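Local coordinates for protein 7,8-dihydro-6-hydroxymethylpterin pyrophosphokinase-dihydropteroate synthase (Plasmodium falciparum, PDB 6JWY) that probably catalyses two successive steps of folate biosynthesis, pyrophosphorylation of 6-hydroxymethyl-7,8-dihydropterin with ATP and condensation of the resulting diphosphate with 4-aminobenzoate to 7,8-dihydropteroate, at residues L458-W463 / D474-I479; M529-N534 / L578-K583; D550-L555 / I594-E599. The protein carries 1 engineered substitution. All coordinates share one frame; numbering follows the deposited sequence.

In the fold
All three contacts lie in the pterin-binding, TIM-barrel-like part of the chain. Contact 2 is at the ligand: M529 and F580 touch the bound pterin-sulfonamide compound CKL. Contact 3 packs against contact 2, their centres about 15 Å apart. The two touch directly, for H530 of contact 2 lies against I551, Y554 and L555 of helix 547-564. Their segments alternate along the chain: 529-534, 550-555, 578-583, 594-599. The L555 side chain is about 9 Å from CKL. Contact 1 is separate, its centre 31 Å from that of contact 2 and 32 Å from that of contact 3. Its I479, about 14 Å from CKL, lies on strand 478-482, whose D482 is hydrogen-bonded to CKL.

Contact 1: L458-W463 / D474-I479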
loop_
_atom_site.group_PDB
_atom_site.type_symbol
_atom_site.label_atom_id
_atom_site.label_comp_id
_atom_site.label_asym_id
_atom_site.label_seq_id
_atom_site.Cartn_x
_atom_site.Cartn_y
_atom_site.Cartn_z
ATOM N N LEU A 458 7.824 17.051 -37.081
ATOM C CA LEU A 458 6.987 18.203 -36.813
ATOM C C LEU A 458 7.156 18.610 -35.348
ATOM O O LEU A 458 7.493 19.766 -35.059
ATOM C CB LEU A 458 5.539 17.839 -37.142
ATOM C CG LEU A 458 4.546 19.002 -37.153
ATOM C CD1 LEU A 458 5.184 20.278 -37.690
ATOM C CD2 LEU A 458 3.296 18.634 -37.945
ATOM N N PHE A 459 6.955 17.642 -34.435
ATOM C CA PHE A 459 6.963 17.923 -33.009
ATOM C C PHE A 459 8.272 18.603 -32.617
ATOM O O PHE A 459 8.249 19.560 -31.846
ATOM C CB PHE A 459 6.751 16.680 -32.139
ATOM C CG PHE A 459 7.053 16.965 -30.688
ATOM C CD1 PHE A 459 8.339 16.821 -30.190
ATOM C CD2 PHE A 459 6.078 17.492 -29.847
ATOM C CE1 PHE A 459 8.629 17.153 -28.874
ATOM C CE2 PHE A 459 6.371 17.812 -28.524
ATOM C CZ PHE A 459 7.647 17.641 -28.034
ATOM N N GLN A 460 9.395 18.096 -33.134
ATOM C CA GLN A 460 10.703 18.617 -32.767
ATOM C C GLN A 460 10.829 20.081 -33.203
ATOM O O GLN A 460 11.344 20.912 -32.450
ATOM C CB GLN A 460 11.817 17.743 -33.346
ATOM C CG GLN A 460 12.995 17.526 -32.401
ATOM C CD GLN A 460 12.758 16.617 -31.208
ATOM O OE1 GLN A 460 13.420 16.755 -30.178
ATOM N NE2 GLN A 460 11.839 15.659 -31.329
ATOM N N LYS A 461 10.329 20.385 -34.413
ATOM C CA LYS A 461 10.277 21.742 -34.948
ATOM C C LYS A 461 9.358 22.629 -34.102
ATOM O O LYS A 461 9.737 23.736 -33.726
ATOM C CB LYS A 461 9.867 21.730 -36.428
ATOM C CG LYS A 461 9.066 22.929 -36.932
ATOM C CD LYS A 461 9.806 24.266 -36.931
ATOM C CE LYS A 461 8.893 25.465 -37.111
ATOM N NZ LYS A 461 9.583 26.746 -36.812
ATOM N N GLU A 462 8.149 22.136 -33.811
ATOM C CA GLU A 462 7.154 22.900 -33.085
ATOM C C GLU A 462 7.575 23.116 -31.629
ATOM O O GLU A 462 7.041 23.996 -30.960
ATOM C CB GLU A 462 5.826 22.152 -33.120
ATOM C CG GLU A 462 4.626 23.062 -32.991
ATOM C CD GLU A 462 4.178 23.582 -34.340
ATOM O OE1 GLU A 462 3.404 22.866 -35.012
ATOM O OE2 GLU A 462 4.626 24.686 -34.725
ATOM N N TRP A 463 8.511 22.304 -31.123
ATOM C CA TRP A 463 8.952 22.469 -29.745
ATOM C C TRP A 463 10.071 23.504 -29.681
ATOM O O TRP A 463 10.245 24.154 -28.654
ATOM C CB TRP A 463 9.386 21.145 -29.079
ATOM C CG TRP A 463 9.936 21.368 -27.703
ATOM C CD1 TRP A 463 11.233 21.641 -27.365
ATOM C CD2 TRP A 463 9.183 21.412 -26.480
ATOM N NE1 TRP A 463 11.335 21.855 -26.015
ATOM C CE2 TRP A 463 10.094 21.720 -25.448
ATOM C CE3 TRP A 463 7.833 21.208 -26.153
ATOM C CZ2 TRP A 463 9.695 21.817 -24.115
ATOM C CZ3 TRP A 463 7.435 21.319 -24.835
ATOM C CH2 TRP A 463 8.360 21.619 -23.830
ATOM N N ASP A 474 13.640 22.424 -19.548
ATOM C CA ASP A 474 13.521 21.086 -18.982
ATOM C C ASP A 474 12.056 20.784 -18.644
ATOM O O ASP A 474 11.750 20.147 -17.636
ATOM C CB ASP A 474 14.571 20.815 -17.892
ATOM C CG ASP A 474 14.495 21.735 -16.680
ATOM O OD1 ASP A 474 14.501 22.975 -16.870
ATOM O OD2 ASP A 474 14.437 21.203 -15.551
ATOM N N ALA A 475 11.168 21.257 -19.525
ATOM C CA ALA A 475 9.759 20.914 -19.523
ATOM C C ALA A 475 9.454 20.046 -20.740
ATOM O O ALA A 475 8.285 19.770 -21.023
ATOM C CB ALA A 475 8.937 22.179 -19.554
ATOM N N LYS A 476 10.516 19.654 -21.467
ATOM C CA LYS A 476 10.384 18.845 -22.671
ATOM C C LYS A 476 10.171 17.385 -22.278
ATOM O O LYS A 476 10.894 16.840 -21.448
ATOM C CB LYS A 476 11.635 18.958 -23.542
ATOM C CG LYS A 476 11.468 18.482 -24.982
ATOM C CD LYS A 476 12.779 18.560 -25.737
ATOM C CE LYS A 476 12.666 18.125 -27.178
ATOM N NZ LYS A 476 13.909 18.413 -27.938
ATOM N N PRO A 477 9.159 16.704 -22.841
ATOM C CA PRO A 477 8.951 15.300 -22.518
ATOM C C PRO A 477 10.087 14.482 -23.113
ATOM O O PRO A 477 10.723 14.878 -24.099
ATOM C CB PRO A 477 7.633 14.935 -23.210
ATOM C CG PRO A 477 7.518 15.963 -24.326
ATOM C CD PRO A 477 8.173 17.229 -23.799
ATOM N N ILE A 478 10.336 13.361 -22.432
ATOM C CA ILE A 478 11.107 12.257 -22.958
ATOM C C ILE A 478 10.226 11.585 -24.003
ATOM O O ILE A 478 9.008 11.508 -23.819
ATOM C CB ILE A 478 11.492 11.347 -21.779
ATOM C CG1 ILE A 478 12.413 12.091 -20.802
ATOM C CG2 ILE A 478 12.093 10.040 -22.272
ATOM C CD1 ILE A 478 12.332 11.580 -19.383
ATOM N N ILE A 479 10.850 11.188 -25.121
ATOM C CA ILE A 479 10.138 10.609 -26.249
ATOM C C ILE A 479 10.599 9.162 -26.394
ATOM O O ILE A 479 11.804 8.869 -26.515
ATOM C CB ILE A 479 10.387 11.403 -27.560
ATOM C CG1 ILE A 479 10.143 12.912 -27.427
ATOM C CG2 ILE A 479 9.614 10.816 -28.724
ATOM C CD1 ILE A 479 8.673 13.315 -27.434
#
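Helix 448-464 of the TIM-barrel-like domain meets the chain entering strand 478-482 here, and the indole of W463 against the K476 side chain is the centre of the contact. K476 runs extended across one face of the indole. Its CG sits 3.7 Å from the centroid of the five-membered ring of W463, 20° off the normal, which makes a CH-pi contact. CB of K476 continues the cover toward the six-membered ring, 3.5 Å from CZ2 of W463. With chi1 at -164° and the later torsions also near 180°, the lysine reaches past the indole to Q460. There NZ of K476 donates to OE1 of Q460 at 2.8 Å. The C=O...N angle is 145° and the nitrogen is tilted from the amide plane. The bend of Q460 at chi2 helps to bring its amide to the lysine. F459 adds apolar contacts. Its CZ lies 4.1 Å from CG of P477, and its CE1 lies 4.1 Å from CD1 of I479. M418 and I422 of helix 411-423 add to this core. The arrangement belongs to a beta-alpha-beta unit of the TIM-barrel fold: helix 448-464 connects parallel strands 428-432 and 478-482 and packs on the entry to the second.

Contact 2: M529-N534 / L578-K583; sequences MHKRGN and LGFAKK. With CKL (4-[(2-azanyl-4-oxidanylidene-7,8-dihydro-3~{H}-pteridin-6-yl)methylamino]-~{N}-(5,6-dimethoxypyrimidin-4-yl)benzenesulfonamide), chain C; ACT (acetate ion), chain I.
M529 and F580 meet through apolar and aromatic contacts. The methyl CE of M529 sits over the centre of one face of the F580 ring, 3.5 Å from its centroid and 11° off the normal. SD approaches obliquely, so this is a Met-aromatic contact. The bend of M529 at chi3 (79°) brings the methyl over the ring. CKL C20 lies over the opposite face, offset toward the rim, so the ring sits between the methionine methyl and the ligand. SD of M529 is 3.4 Å from CKL N3. CB of K531 packs on CB of F580 at 3.6 Å, and CB of R532 on CB of A581 at 3.5 Å. Among the polar contacts, NZ of K582 donates to ND1 of H530 at 2.8 Å, in the imidazole plane, with weak bonds to O of H530 and O of F580. NE2 of H530 in turn donates to an acetate oxygen at 3.0 Å. R532 holds that acetate, probably from the crystallisation liquor, through NE and NH2. M529 ends strand 525-529 and the rest of its segment is loop; 578-583 is in the loop after the adjacent parallel strand 572-575. Helix 547-564 borders H530 and K582 through I551, and helix 584-592 borders K582 through S587 and L590.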
loop_
_atom_site.group_PDB
_atom_site.type_symbol
_atom_site.label_atom_id
_atom_site.label_comp_id
_atom_site.label_asym_id
_atom_site.label_seq_id
_atom_site.Cartn_x
_atom_site.Cartn_y
_atom_site.Cartn_z
ATOM N N MET A 529 9.954 -5.736 -23.270
ATOM C CA MET A 529 8.656 -6.249 -22.846
ATOM C C MET A 529 8.559 -7.747 -23.152
ATOM O O MET A 529 9.128 -8.217 -24.128
ATOM C CB MET A 529 7.530 -5.504 -23.581
ATOM C CG MET A 529 6.166 -5.780 -23.004
ATOM S SD MET A 529 4.848 -5.393 -24.162
ATOM C CE MET A 529 4.855 -6.819 -25.262
ATOM N N HIS A 530 7.815 -8.490 -22.329
ATOM C CA HIS A 530 7.616 -9.909 -22.575
ATOM C C HIS A 530 6.374 -10.106 -23.428
ATOM O O HIS A 530 5.328 -9.506 -23.144
ATOM C CB HIS A 530 7.364 -10.698 -21.280
ATOM C CG HIS A 530 6.998 -12.117 -21.570
ATOM N ND1 HIS A 530 5.680 -12.533 -21.721
ATOM C CD2 HIS A 530 7.772 -13.202 -21.808
ATOM C CE1 HIS A 530 5.653 -13.820 -22.001
ATOM N NE2 HIS A 530 6.935 -14.259 -22.053
ATOM N N LYS A 531 6.491 -10.992 -24.425
ATOM C CA LYS A 531 5.336 -11.536 -25.127
ATOM C C LYS A 531 5.723 -12.846 -25.802
ATOM O O LYS A 531 6.889 -13.213 -25.836
ATOM C CB LYS A 531 4.817 -10.564 -26.193
ATOM C CG LYS A 531 5.740 -10.340 -27.375
ATOM C CD LYS A 531 5.079 -9.485 -28.448
ATOM C CE LYS A 531 6.037 -9.099 -29.562
ATOM N NZ LYS A 531 6.593 -10.295 -30.240
ATOM N N ARG A 532 4.732 -13.542 -26.353
ATOM C CA ARG A 532 4.973 -14.724 -27.157
ATOM C C ARG A 532 4.288 -14.526 -28.497
ATOM O O ARG A 532 3.264 -13.852 -28.572
ATOM C CB ARG A 532 4.382 -15.926 -26.437
ATOM C CG ARG A 532 5.259 -16.402 -25.299
ATOM C CD ARG A 532 4.482 -17.518 -24.633
ATOM N NE ARG A 532 5.236 -18.274 -23.645
ATOM C CZ ARG A 532 4.677 -19.219 -22.914
ATOM N NH1 ARG A 532 3.380 -19.449 -23.065
ATOM N NH2 ARG A 532 5.384 -19.888 -22.014
ATOM N N GLY A 533 4.877 -15.105 -29.548
ATOM C CA GLY A 533 4.297 -15.083 -30.884
ATOM C C GLY A 533 4.079 -13.667 -31.421
ATOM O O GLY A 533 4.889 -12.765 -31.188
ATOM N N ASN A 534 2.971 -13.509 -32.156
ATOM C CA ASN A 534 2.534 -12.258 -32.756
ATOM C C ASN A 534 1.029 -12.120 -32.488
ATOM O O ASN A 534 0.429 -13.001 -31.876
ATOM C CB ASN A 534 2.899 -12.232 -34.239
ATOM C CG ASN A 534 2.141 -13.286 -35.023
ATOM O OD1 ASN A 534 0.921 -13.194 -35.169
ATOM N ND2 ASN A 534 2.843 -14.298 -35.510
ATOM N N LEU A 578 1.392 -6.889 -20.187
ATOM C CA LEU A 578 0.043 -7.308 -19.850
ATOM C C LEU A 578 -0.762 -7.513 -21.135
ATOM O O LEU A 578 -0.650 -6.723 -22.075
ATOM C CB LEU A 578 -0.583 -6.207 -18.989
ATOM C CG LEU A 578 0.006 -6.030 -17.591
ATOM C CD1 LEU A 578 -0.718 -4.908 -16.882
ATOM C CD2 LEU A 578 -0.083 -7.319 -16.783
ATOM N N GLY A 579 -1.591 -8.557 -21.170
ATOM C CA GLY A 579 -2.443 -8.802 -22.324
ATOM C C GLY A 579 -1.747 -9.399 -23.554
ATOM O O GLY A 579 -2.379 -9.541 -24.595
ATOM N N PHE A 580 -0.454 -9.734 -23.478
ATOM C CA PHE A 580 0.200 -10.349 -24.627
ATOM C C PHE A 580 0.614 -11.790 -24.312
ATOM O O PHE A 580 1.595 -12.025 -23.605
ATOM C CB PHE A 580 1.521 -9.656 -24.934
ATOM C CG PHE A 580 1.481 -8.300 -25.585
ATOM C CD1 PHE A 580 1.604 -8.186 -26.966
ATOM C CD2 PHE A 580 1.408 -7.143 -24.807
ATOM C CE1 PHE A 580 1.660 -6.942 -27.565
ATOM C CE2 PHE A 580 1.441 -5.893 -25.410
ATOM C CZ PHE A 580 1.577 -5.798 -26.787
ATOM N N ALA A 581 -0.103 -12.761 -24.892
ATOM C CA ALA A 581 0.149 -14.163 -24.599
ATOM C C ALA A 581 -0.108 -14.403 -23.117
ATOM O O ALA A 581 0.648 -15.122 -22.446
ATOM C CB ALA A 581 1.554 -14.554 -24.993
ATOM N N LYS A 582 -1.184 -13.759 -22.637
ATOM C CA LYS A 582 -1.638 -13.881 -21.263
ATOM C C LYS A 582 -3.166 -13.889 -21.285
ATOM O O LYS A 582 -3.784 -12.969 -21.814
ATOM C CB LYS A 582 -1.135 -12.657 -20.481
ATOM C CG LYS A 582 0.111 -12.834 -19.624
ATOM C CD LYS A 582 1.466 -12.721 -20.317
ATOM C CE LYS A 582 1.911 -11.300 -20.576
ATOM N NZ LYS A 582 3.262 -11.246 -21.180
ATOM N N LYS A 583 -3.789 -14.915 -20.709
ATOM C CA LYS A 583 -5.211 -14.809 -20.391
ATOM C C LYS A 583 -5.422 -13.670 -19.378
ATOM O O LYS A 583 -4.523 -13.330 -18.606
ATOM C CB LYS A 583 -5.712 -16.129 -19.789
ATOM C CG LYS A 583 -5.655 -17.363 -20.684
ATOM C CD LYS A 583 -6.233 -17.141 -22.063
ATOM C CE LYS A 583 -6.813 -18.399 -22.685
ATOM N NZ LYS A 583 -7.073 -18.235 -24.138
HETATM C C2 CKL C . 4.856 -1.614 -23.902
HETATM C C4 CKL C . 2.735 -2.498 -23.346
HETATM C C5 CKL C . 2.184 -2.129 -24.657
HETATM C C6 CKL C . 3.159 -1.475 -25.547
HETATM O O24 CKL C . -5.684 -7.473 -24.568
HETATM S S21 CKL C . -5.990 -6.309 -25.373
HETATM O O23 CKL C . -6.869 -5.506 -24.586
HETATM N N22 CKL C . -6.777 -6.548 -26.774
HETATM C C25 CKL C . -7.008 -7.746 -27.368
HETATM C C30 CKL C . -7.755 -7.778 -28.539
HETATM O O31 CKL C . -8.247 -6.619 -29.092
HETATM C C32 CKL C . -7.544 -5.957 -30.148
HETATM C C29 CKL C . -8.010 -9.003 -29.133
HETATM O O33 CKL C . -8.753 -9.068 -30.291
HETATM C C34 CKL C . -9.729 -10.100 -30.511
HETATM N N28 CKL C . -7.510 -10.129 -28.562
HETATM C C27 CKL C . -6.785 -10.079 -27.428
HETATM N N26 CKL C . -6.538 -8.906 -26.829
HETATM C C18 CKL C . -4.632 -5.588 -25.849
HETATM C C17 CKL C . -4.701 -4.260 -26.273
HETATM C C16 CKL C . -3.541 -3.624 -26.698
HETATM C C19 CKL C . -3.411 -6.282 -25.881
HETATM C C20 CKL C . -2.250 -5.635 -26.308
HETATM C C15 CKL C . -2.312 -4.291 -26.697
HETATM N N14 CKL C . -1.166 -3.641 -27.101
HETATM C C13 CKL C . -0.859 -2.206 -26.999
HETATM C C8 CKL C . 0.507 -2.015 -26.352
HETATM C C9 CKL C . 1.456 -1.347 -27.274
HETATM N N10 CKL C . 2.772 -1.122 -26.768
HETATM N N1 CKL C . 4.447 -1.224 -25.139
HETATM N N7 CKL C . 0.889 -2.375 -25.065
HETATM O O12 CKL C . 1.997 -3.053 -22.500
HETATM N N3 CKL C . 4.026 -2.237 -23.052
HETATM N N11 CKL C . 6.132 -1.415 -23.524
HETATM C C ACT I . 7.937 -17.581 -21.842
HETATM O O ACT I . 7.473 -17.076 -22.882
HETATM O OXT ACT I . 7.644 -18.735 -21.433
HETATM C CH3 ACT I . 8.946 -16.763 -21.040
#

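Contact 3: D550-L555 / I594-E599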
loop_
_atom_site.group_PDB
_atom_site.type_symbol
_atom_site.label_atom_id
_atom_site.label_comp_id
_atom_site.label_asym_id
_atom_site.label_seq_id
_atom_site.Cartn_x
_atom_site.Cartn_y
_atom_site.Cartn_z
ATOM N N ASP A 550 8.572 -17.206 -14.873
ATOM C CA ASP A 550 9.005 -17.473 -16.240
ATOM C C ASP A 550 9.266 -16.129 -16.926
ATOM O O ASP A 550 10.330 -15.897 -17.527
ATOM C CB ASP A 550 7.966 -18.263 -17.043
ATOM C CG ASP A 550 7.651 -19.666 -16.529
ATOM O OD1 ASP A 550 8.519 -20.283 -15.861
ATOM O OD2 ASP A 550 6.522 -20.142 -16.795
ATOM N N ILE A 551 8.267 -15.240 -16.804
ATOM C CA ILE A 551 8.323 -13.906 -17.370
ATOM C C ILE A 551 9.464 -13.105 -16.754
ATOM O O ILE A 551 10.213 -12.438 -17.473
ATOM C CB ILE A 551 6.955 -13.215 -17.277
ATOM C CG1 ILE A 551 6.021 -13.850 -18.316
ATOM C CG2 ILE A 551 7.089 -11.707 -17.460
ATOM C CD1 ILE A 551 4.554 -13.817 -17.966
ATOM N N LYS A 552 9.613 -13.190 -15.432
ATOM C CA LYS A 552 10.675 -12.446 -14.795
ATOM C C LYS A 552 12.032 -12.953 -15.281
ATOM O O LYS A 552 12.907 -12.154 -15.573
ATOM C CB LYS A 552 10.532 -12.451 -13.270
ATOM C CG LYS A 552 11.765 -11.906 -12.548
ATOM C CD LYS A 552 11.641 -11.939 -11.058
ATOM C CE LYS A 552 12.863 -11.383 -10.364
ATOM N NZ LYS A 552 12.768 -11.585 -8.898
ATOM N N ASN A 553 12.205 -14.273 -15.388
ATOM C CA ASN A 553 13.457 -14.861 -15.840
ATOM C C ASN A 553 13.782 -14.453 -17.288
ATOM O O ASN A 553 14.952 -14.211 -17.630
ATOM C CB ASN A 553 13.481 -16.373 -15.573
ATOM C CG ASN A 553 14.551 -17.087 -16.383
ATOM O OD1 ASN A 553 15.752 -17.021 -16.061
ATOM N ND2 ASN A 553 14.142 -17.753 -17.465
ATOM N N TYR A 554 12.735 -14.375 -18.134
ATOM C CA TYR A 554 12.867 -14.023 -19.543
ATOM C C TYR A 554 13.459 -12.619 -19.660
ATOM O O TYR A 554 14.460 -12.414 -20.360
ATOM C CB TYR A 554 11.503 -14.105 -20.233
ATOM C CG TYR A 554 11.475 -13.535 -21.629
ATOM C CD1 TYR A 554 11.161 -12.196 -21.842
ATOM C CD2 TYR A 554 11.805 -14.310 -22.736
ATOM C CE1 TYR A 554 11.185 -11.638 -23.108
ATOM C CE2 TYR A 554 11.819 -13.770 -24.009
ATOM C CZ TYR A 554 11.502 -12.433 -24.195
ATOM O OH TYR A 554 11.475 -11.890 -25.453
ATOM N N LEU A 555 12.856 -11.666 -18.918
ATOM C CA LEU A 555 13.288 -10.277 -18.949
ATOM C C LEU A 555 14.704 -10.156 -18.398
ATOM O O LEU A 555 15.530 -9.456 -18.975
ATOM C CB LEU A 555 12.290 -9.392 -18.189
ATOM C CG LEU A 555 10.935 -9.195 -18.879
ATOM C CD1 LEU A 555 9.986 -8.417 -17.997
ATOM C CD2 LEU A 555 11.076 -8.507 -20.228
ATOM N N ILE A 594 3.369 -8.046 -8.774
ATOM C CA ILE A 594 4.294 -7.075 -9.340
ATOM C C ILE A 594 5.492 -6.828 -8.407
ATOM O O ILE A 594 6.500 -6.285 -8.853
ATOM C CB ILE A 594 3.555 -5.778 -9.736
ATOM C CG1 ILE A 594 4.252 -5.055 -10.889
ATOM C CG2 ILE A 594 3.378 -4.865 -8.546
ATOM C CD1 ILE A 594 4.151 -5.771 -12.214
ATOM N N HIS A 595 5.404 -7.257 -7.136
ATOM C CA HIS A 595 6.432 -6.957 -6.145
ATOM C C HIS A 595 7.782 -7.532 -6.564
ATOM O O HIS A 595 8.850 -7.094 -6.133
ATOM C CB HIS A 595 6.034 -7.478 -4.758
ATOM C CG HIS A 595 5.924 -8.956 -4.691
ATOM N ND1 HIS A 595 4.761 -9.607 -5.032
ATOM C CD2 HIS A 595 6.828 -9.908 -4.370
ATOM C CE1 HIS A 595 4.943 -10.915 -4.943
ATOM N NE2 HIS A 595 6.211 -11.123 -4.522
ATOM N N VAL A 596 7.694 -8.550 -7.396
ATOM C CA VAL A 596 8.822 -9.293 -7.917
ATOM C C VAL A 596 9.781 -8.366 -8.682
ATOM O O VAL A 596 10.956 -8.713 -8.859
ATOM C CB VAL A 596 8.205 -10.434 -8.738
ATOM C CG1 VAL A 596 8.700 -10.574 -10.160
ATOM C CG2 VAL A 596 8.120 -11.727 -7.955
ATOM N N TYR A 597 9.301 -7.171 -9.065
ATOM C CA TYR A 597 10.151 -6.205 -9.745
ATOM C C TYR A 597 10.582 -5.050 -8.829
ATOM O O TYR A 597 10.922 -3.980 -9.347
ATOM C CB TYR A 597 9.488 -5.690 -11.027
ATOM C CG TYR A 597 9.182 -6.783 -12.017
ATOM C CD1 TYR A 597 7.959 -7.431 -11.986
ATOM C CD2 TYR A 597 10.141 -7.225 -12.923
ATOM C CE1 TYR A 597 7.685 -8.484 -12.848
ATOM C CE2 TYR A 597 9.879 -8.266 -13.796
ATOM C CZ TYR A 597 8.651 -8.898 -13.745
ATOM O OH TYR A 597 8.360 -9.936 -14.575
ATOM N N ASP A 598 10.622 -5.274 -7.497
ATOM C CA ASP A 598 10.986 -4.231 -6.546
ATOM C C ASP A 598 12.446 -3.821 -6.723
ATOM O O ASP A 598 12.836 -2.732 -6.306
ATOM C CB ASP A 598 10.814 -4.636 -5.074
ATOM C CG ASP A 598 9.390 -4.741 -4.534
ATOM O OD1 ASP A 598 8.412 -4.312 -5.245
ATOM O OD2 ASP A 598 9.251 -5.254 -3.388
ATOM N N GLU A 599 13.276 -4.679 -7.308
ATOM C CA GLU A 599 14.664 -4.272 -7.428
ATOM C C GLU A 599 14.928 -3.603 -8.784
ATOM O O GLU A 599 16.082 -3.256 -9.045
ATOM C CB GLU A 599 15.614 -5.470 -7.322
ATOM C CG GLU A 599 15.784 -6.051 -5.931
ATOM C CD GLU A 599 16.153 -5.056 -4.848
ATOM O OE1 GLU A 599 17.273 -4.496 -4.909
ATOM O OE2 GLU A 599 15.304 -4.831 -3.953
#
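One turn of helix 547-564 faces segment 594-599, which includes a 3-10 stretch at 594-596; the nearest CA atoms, of K552 and V596, are 7.8 Å apart. Backbone bonds from Y554 N to D550 O and from L555 N to I551 O hold the helix. On the other side, Y597 N bonds to I594 O at 2.9 Å. The aliphatic chain of K552 carries much of the contact. CD of K552 lies 3.4 Å from CG1 of V596. Its chain is extended throughout, with CG opposite the backbone N (chi1 169°), and this carries NZ to the carbonyl of V596. The bond from K552 NZ to V596 O is weak at 3.4 Å. Y597 sends its hydroxyl end toward the helix. Its OH is 3.4 Å from CA of K552 and 3.6 Å from CG2 of I551. CD1 of L555 comes to the same ring obliquely, 4.2 Å from CE2 of Y597. F574 of strand 572-575 touches both L555 and Y597 from the barrel. The chemistry is therefore mainly van der Waals packing, of K552 methylenes on V596 and of the Y597 hydroxyl end on the helix; the lysine ammonium adds one weak bond to the backbone.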